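Local atomic coordinates of germination protein YpeB (Bacillus megaterium QM B1551, PDB entry 5BOI), a protein that takes part in the germination of Bacillus spores and probably acts as an inhibitory protein, its C-terminal part, described here, being built from PepSY domains. Residues Pro52-Gln64 and Tyr68-Lys80. Numbering follows the deposited sequence.
Sequences PKTNQETYMDITQ and YPLWVLEDRDIKK
The indole of Trp71 lies alongside Asp61, the ring plane turned 48° from that of the carboxylate; OD2 of Asp61 comes obliquely to CE3 of Trp71 at 3.2 Å, and CB of Tyr59 packs on CZ3. One face of the indole has the backbone N of Leu73 above it, toward the rim. The phenol of Tyr59 meets its neighbours at the edge, where O of Leu73 and CB of Asp75 sit near the ring plane. At the edge of the Arg76 guanidinium, in its plane, lies CD of Glu74, a salt bridge within segment 68-80 whose modelled length is doubtfully short.

On the face opposite Trp71 and Tyr59, which Glu74 shares, Met60, with CG anti to the backbone N (chi1 -179°) and the rest extended, runs its CG past CG2 of Val72 at 3.7 Å and ends with CE against CB of Pro69. Beneath these side chains runs an antiparallel ladder: Tyr59 and Leu73 form a hydrogen-bonded pair, with N of Tyr59 2.8 Å from O of Leu73 and nearly straight. At Asp61 the register slips by one. Its O accepts from N of Leu70 at 3.0 Å and, weakly, from N of Trp71, a classic beta bulge.

Near the turn, chi1 of 55° sets OG1 of Thr63 between its own N and carbonyl carbon, where it takes N of Tyr68 at 2.7 Å and also bonds O of Lys65. A valine here would probably leave that amide without its acceptor and the turn less firmly tied.

This hairpin belongs to the PepSY part of YpeB: strand 44-50 flanks 57-63, with Ser46 holding OD1 of Asp61, strand 146-150 flanks 69-74, and helix 12-22 packs over Met60, Ile62 and Pro69.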
loop_
_atom_site.group_PDB
_atom_site.type_symbol
_atom_site.label_atom_id
_atom_site.label_comp_id
_atom_site.label_asym_id
_atom_site.label_seq_id
_atom_site.Cartn_x
_atom_site.Cartn_y
_atom_site.Cartn_z
ATOM N N PRO A 52 19.879 15.973 13.220
ATOM C CA PRO A 52 20.787 16.496 14.248
ATOM C C PRO A 52 20.052 17.216 15.385
ATOM O O PRO A 52 20.456 17.071 16.540
ATOM C CB PRO A 52 21.680 17.469 13.470
ATOM C CG PRO A 52 20.871 17.860 12.289
ATOM C CD PRO A 52 20.070 16.646 11.924
ATOM N N LYS A 53 18.995 17.964 15.059
ATOM C CA LYS A 53 18.238 18.748 16.043
ATOM C C LYS A 53 17.740 17.887 17.200
ATOM O O LYS A 53 18.181 18.038 18.341
ATOM C CB LYS A 53 17.061 19.451 15.363
ATOM C CG LYS A 53 17.488 20.522 14.373
ATOM C CD LYS A 53 16.335 20.995 13.501
ATOM C CE LYS A 53 16.615 22.381 12.935
ATOM N NZ LYS A 53 15.493 22.880 12.092
ATOM N N THR A 54 16.800 16.999 16.905
ATOM C CA THR A 54 16.535 15.869 17.778
ATOM C C THR A 54 17.407 14.768 17.214
ATOM O O THR A 54 17.947 14.933 16.137
ATOM C CB THR A 54 15.061 15.454 17.776
ATOM O OG1 THR A 54 14.736 14.869 16.511
ATOM C CG2 THR A 54 14.178 16.667 17.996
ATOM N N ASN A 55 17.565 13.650 17.907
ATOM C CA ASN A 55 18.298 12.543 17.299
ATOM C C ASN A 55 17.347 11.438 16.833
ATOM O O ASN A 55 17.609 10.246 17.009
ATOM C CB ASN A 55 19.345 11.995 18.266
ATOM C CG ASN A 55 20.608 12.836 18.287
ATOM O OD1 ASN A 55 20.771 13.753 17.477
ATOM N ND2 ASN A 55 21.513 12.524 19.210
ATOM N N GLN A 56 16.230 11.866 16.252
ATOM C CA GLN A 56 15.283 10.975 15.596
ATOM C C GLN A 56 15.928 10.267 14.408
ATOM O O GLN A 56 16.586 10.900 13.578
ATOM C CB GLN A 56 14.048 11.754 15.124
ATOM C CG GLN A 56 13.076 12.187 16.219
ATOM C CD GLN A 56 12.274 11.034 16.814
ATOM O OE1 GLN A 56 12.477 9.869 16.466
ATOM N NE2 GLN A 56 11.347 11.362 17.710
ATOM N N GLU A 57 15.728 8.958 14.319
ATOM C CA GLU A 57 16.314 8.185 13.235
ATOM C C GLU A 57 15.261 7.659 12.269
ATOM O O GLU A 57 14.159 7.277 12.668
ATOM C CB GLU A 57 17.133 7.025 13.791
ATOM C CG GLU A 57 18.304 7.455 14.650
ATOM C CD GLU A 57 19.130 6.279 15.121
ATOM O OE1 GLU A 57 19.384 5.369 14.306
ATOM O OE2 GLU A 57 19.520 6.262 16.308
ATOM N N THR A 58 15.619 7.655 10.991
ATOM C CA THR A 58 14.758 7.148 9.931
ATOM C C THR A 58 15.514 6.075 9.163
ATOM O O THR A 58 16.696 6.242 8.841
ATOM C CB THR A 58 14.316 8.270 8.964
ATOM O OG1 THR A 58 13.471 9.190 9.665
ATOM C CG2 THR A 58 13.549 7.693 7.758
ATOM N N TYR A 59 14.832 4.972 8.878
ATOM C CA TYR A 59 15.446 3.858 8.183
ATOM C C TYR A 59 14.807 3.717 6.813
ATOM O O TYR A 59 13.585 3.706 6.686
ATOM C CB TYR A 59 15.293 2.567 8.989
ATOM C CG TYR A 59 15.708 2.725 10.436
ATOM C CD1 TYR A 59 14.812 3.205 11.390
ATOM C CD2 TYR A 59 16.997 2.421 10.846
ATOM C CE1 TYR A 59 15.189 3.361 12.716
ATOM C CE2 TYR A 59 17.381 2.572 12.165
ATOM C CZ TYR A 59 16.475 3.043 13.096
ATOM O OH TYR A 59 16.853 3.198 14.410
ATOM N N MET A 60 15.637 3.613 5.791
ATOM C CA MET A 60 15.127 3.550 4.441
ATOM C C MET A 60 15.888 2.540 3.615
ATOM O O MET A 60 17.120 2.506 3.629
ATOM C CB MET A 60 15.202 4.920 3.771
ATOM C CG MET A 60 14.644 4.892 2.355
ATOM S SD MET A 60 14.342 6.540 1.685
ATOM C CE MET A 60 13.478 6.132 0.166
ATOM N N ASP A 61 15.146 1.719 2.886
ATOM C CA ASP A 61 15.757 0.760 1.993
ATOM C C ASP A 61 15.459 1.124 0.542
ATOM O O ASP A 61 14.333 1.484 0.178
ATOM C CB ASP A 61 15.278 -0.654 2.318
ATOM C CG ASP A 61 15.788 -1.142 3.670
ATOM O OD1 ASP A 61 16.926 -1.653 3.721
ATOM O OD2 ASP A 61 15.059 -1.015 4.679
ATOM N N ILE A 62 16.495 1.053 -0.276
ATOM C CA ILE A 62 16.392 1.348 -1.695
ATOM C C ILE A 62 17.056 0.221 -2.470
ATOM O O ILE A 62 18.050 -0.350 -2.023
ATOM C CB ILE A 62 17.049 2.697 -2.046
ATOM C CG1 ILE A 62 16.602 3.785 -1.060
ATOM C CG2 ILE A 62 16.765 3.087 -3.489
ATOM C CD1 ILE A 62 16.954 5.191 -1.483
ATOM N N THR A 63 16.496 -0.112 -3.623
ATOM C CA THR A 63 17.024 -1.206 -4.419
ATOM C C THR A 63 18.360 -0.794 -5.030
ATOM O O THR A 63 18.483 0.294 -5.595
ATOM C CB THR A 63 16.036 -1.624 -5.524
ATOM O OG1 THR A 63 15.690 -0.483 -6.319
ATOM C CG2 THR A 63 14.770 -2.176 -4.899
ATOM N N GLN A 64 19.361 -1.659 -4.890
ATOM C CA GLN A 64 20.663 -1.408 -5.488
ATOM C C GLN A 64 20.484 -1.233 -6.994
ATOM O O GLN A 64 21.164 -0.419 -7.628
ATOM C CB GLN A 64 21.642 -2.545 -5.180
ATOM C CG GLN A 64 22.178 -2.544 -3.754
ATOM C CD GLN A 64 23.263 -3.582 -3.530
ATOM O OE1 GLN A 64 23.195 -4.377 -2.591
ATOM N NE2 GLN A 64 24.276 -3.573 -4.389
ATOM N N TYR A 68 14.944 2.161 -6.428
ATOM C CA TYR A 68 13.522 2.250 -6.114
ATOM C C TYR A 68 13.287 2.417 -4.624
ATOM O O TYR A 68 13.877 1.687 -3.832
ATOM C CB TYR A 68 12.800 0.994 -6.591
ATOM C CG TYR A 68 12.219 1.095 -7.979
ATOM C CD1 TYR A 68 10.975 1.672 -8.190
ATOM C CD2 TYR A 68 12.914 0.605 -9.079
ATOM C CE1 TYR A 68 10.436 1.756 -9.458
ATOM C CE2 TYR A 68 12.387 0.685 -10.350
ATOM C CZ TYR A 68 11.148 1.262 -10.535
ATOM O OH TYR A 68 10.627 1.339 -11.803
ATOM N N PRO A 69 12.416 3.367 -4.235
ATOM C CA PRO A 69 12.071 3.452 -2.815
ATOM C C PRO A 69 11.333 2.193 -2.431
ATOM O O PRO A 69 10.223 1.961 -2.906
ATOM C CB PRO A 69 11.156 4.678 -2.724
ATOM C CG PRO A 69 11.288 5.383 -4.035
ATOM C CD PRO A 69 11.662 4.338 -5.042
ATOM N N LEU A 70 11.953 1.374 -1.597
ATOM C CA LEU A 70 11.376 0.088 -1.248
ATOM C C LEU A 70 10.621 0.112 0.082
ATOM O O LEU A 70 9.496 -0.375 0.175
ATOM C CB LEU A 70 12.483 -0.956 -1.196
ATOM C CG LEU A 70 12.051 -2.411 -1.100
ATOM C CD1 LEU A 70 11.293 -2.829 -2.362
ATOM C CD2 LEU A 70 13.278 -3.270 -0.873
ATOM N N TRP A 71 11.253 0.673 1.113
ATOM C CA TRP A 71 10.725 0.619 2.478
ATOM C C TRP A 71 11.252 1.803 3.289
ATOM O O TRP A 71 12.392 2.225 3.101
ATOM C CB TRP A 71 11.105 -0.715 3.136
ATOM C CG TRP A 71 10.519 -0.943 4.508
ATOM C CD1 TRP A 71 9.294 -1.479 4.806
ATOM C CD2 TRP A 71 11.147 -0.663 5.766
ATOM N NE1 TRP A 71 9.118 -1.536 6.171
ATOM C CE2 TRP A 71 10.242 -1.043 6.784
ATOM C CE3 TRP A 71 12.384 -0.121 6.132
ATOM C CZ2 TRP A 71 10.536 -0.896 8.140
ATOM C CZ3 TRP A 71 12.674 0.021 7.485
ATOM C CH2 TRP A 71 11.754 -0.368 8.467
ATOM N N VAL A 72 10.403 2.355 4.153
ATOM C CA VAL A 72 10.759 3.491 5.013
ATOM C C VAL A 72 10.144 3.348 6.392
ATOM O O VAL A 72 9.004 2.899 6.545
ATOM C CB VAL A 72 10.294 4.861 4.425
ATOM C CG1 VAL A 72 10.471 5.996 5.455
ATOM C CG2 VAL A 72 11.030 5.193 3.146
ATOM N N LEU A 73 10.897 3.721 7.415
ATOM C CA LEU A 73 10.290 3.882 8.724
ATOM C C LEU A 73 10.972 5.003 9.487
ATOM O O LEU A 73 12.185 4.969 9.683
ATOM C CB LEU A 73 10.360 2.587 9.526
ATOM C CG LEU A 73 9.657 2.739 10.875
ATOM C CD1 LEU A 73 8.229 3.224 10.656
ATOM C CD2 LEU A 73 9.677 1.436 11.660
ATOM N N GLU A 74 10.183 6.008 9.865
ATOM C CA GLU A 74 10.639 7.061 10.760
ATOM C C GLU A 74 10.208 6.649 12.149
ATOM O O GLU A 74 9.012 6.636 12.439
ATOM C CB GLU A 74 10.039 8.425 10.400
ATOM C CG GLU A 74 10.284 8.878 8.964
ATOM C CD GLU A 74 9.859 10.323 8.726
ATOM O OE1 GLU A 74 9.622 11.052 9.719
ATOM O OE2 GLU A 74 9.757 10.726 7.543
ATOM N N ASP A 75 11.171 6.302 12.997
ATOM C CA ASP A 75 10.866 5.759 14.320
ATOM C C ASP A 75 10.533 6.871 15.308
ATOM O O ASP A 75 11.378 7.297 16.101
ATOM C CB ASP A 75 12.029 4.916 14.833
ATOM C CG ASP A 75 11.678 4.150 16.091
ATOM O OD1 ASP A 75 10.487 3.826 16.282
ATOM O OD2 ASP A 75 12.597 3.878 16.885
ATOM N N ARG A 76 9.284 7.317 15.257
ATOM C CA ARG A 76 8.850 8.528 15.937
ATOM C C ARG A 76 7.429 8.367 16.468
ATOM O O ARG A 76 6.534 7.941 15.740
ATOM C CB ARG A 76 8.930 9.720 14.977
ATOM C CG ARG A 76 8.736 11.075 15.628
ATOM C CD ARG A 76 9.043 12.214 14.653
ATOM N NE ARG A 76 7.915 12.565 13.790
ATOM C CZ ARG A 76 7.824 12.252 12.501
ATOM N NH1 ARG A 76 6.760 12.629 11.802
ATOM N NH2 ARG A 76 8.794 11.570 11.905
ATOM N N ASP A 77 7.221 8.710 17.736
ATOM C CA ASP A 77 5.891 8.652 18.331
ATOM C C ASP A 77 5.169 9.996 18.189
ATOM O O ASP A 77 5.742 11.051 18.489
ATOM C CB ASP A 77 5.987 8.250 19.803
ATOM C CG ASP A 77 4.632 7.996 20.423
ATOM O OD1 ASP A 77 3.969 7.006 20.039
ATOM O OD2 ASP A 77 4.225 8.794 21.286
ATOM N N ILE A 78 3.911 9.951 17.754
ATOM C CA ILE A 78 3.141 11.159 17.412
ATOM C C ILE A 78 2.290 11.652 18.598
ATOM O O ILE A 78 1.426 10.927 19.095
ATOM C CB ILE A 78 2.236 10.900 16.187
ATOM C CG1 ILE A 78 3.050 10.304 15.024
ATOM C CG2 ILE A 78 1.485 12.155 15.786
ATOM C CD1 ILE A 78 4.257 11.174 14.590
ATOM N N LYS A 79 2.532 12.887 19.055
ATOM C CA LYS A 79 1.957 13.338 20.316
ATOM C C LYS A 79 0.562 13.912 20.211
ATOM O O LYS A 79 -0.159 13.936 21.194
ATOM C CB LYS A 79 2.893 14.369 20.970
ATOM C CG LYS A 79 4.336 13.877 21.076
ATOM C CD LYS A 79 4.429 12.607 21.932
ATOM C CE LYS A 79 5.809 11.982 21.800
ATOM N NZ LYS A 79 5.866 10.596 22.359
ATOM N N LYS A 80 0.167 14.377 19.026
ATOM C CA LYS A 80 -1.065 15.152 18.889
ATOM C C LYS A 80 -1.739 14.885 17.555
ATOM O O LYS A 80 -1.064 14.842 16.535
ATOM C CB LYS A 80 -0.748 16.656 18.967
ATOM C CG LYS A 80 -1.864 17.594 18.534
ATOM C CD LYS A 80 -3.052 17.552 19.492
ATOM C CE LYS A 80 -4.110 18.566 19.082
ATOM N NZ LYS A 80 -5.266 18.517 20.023
HETATM O O HOH W 1 14.423 7.733 16.439
#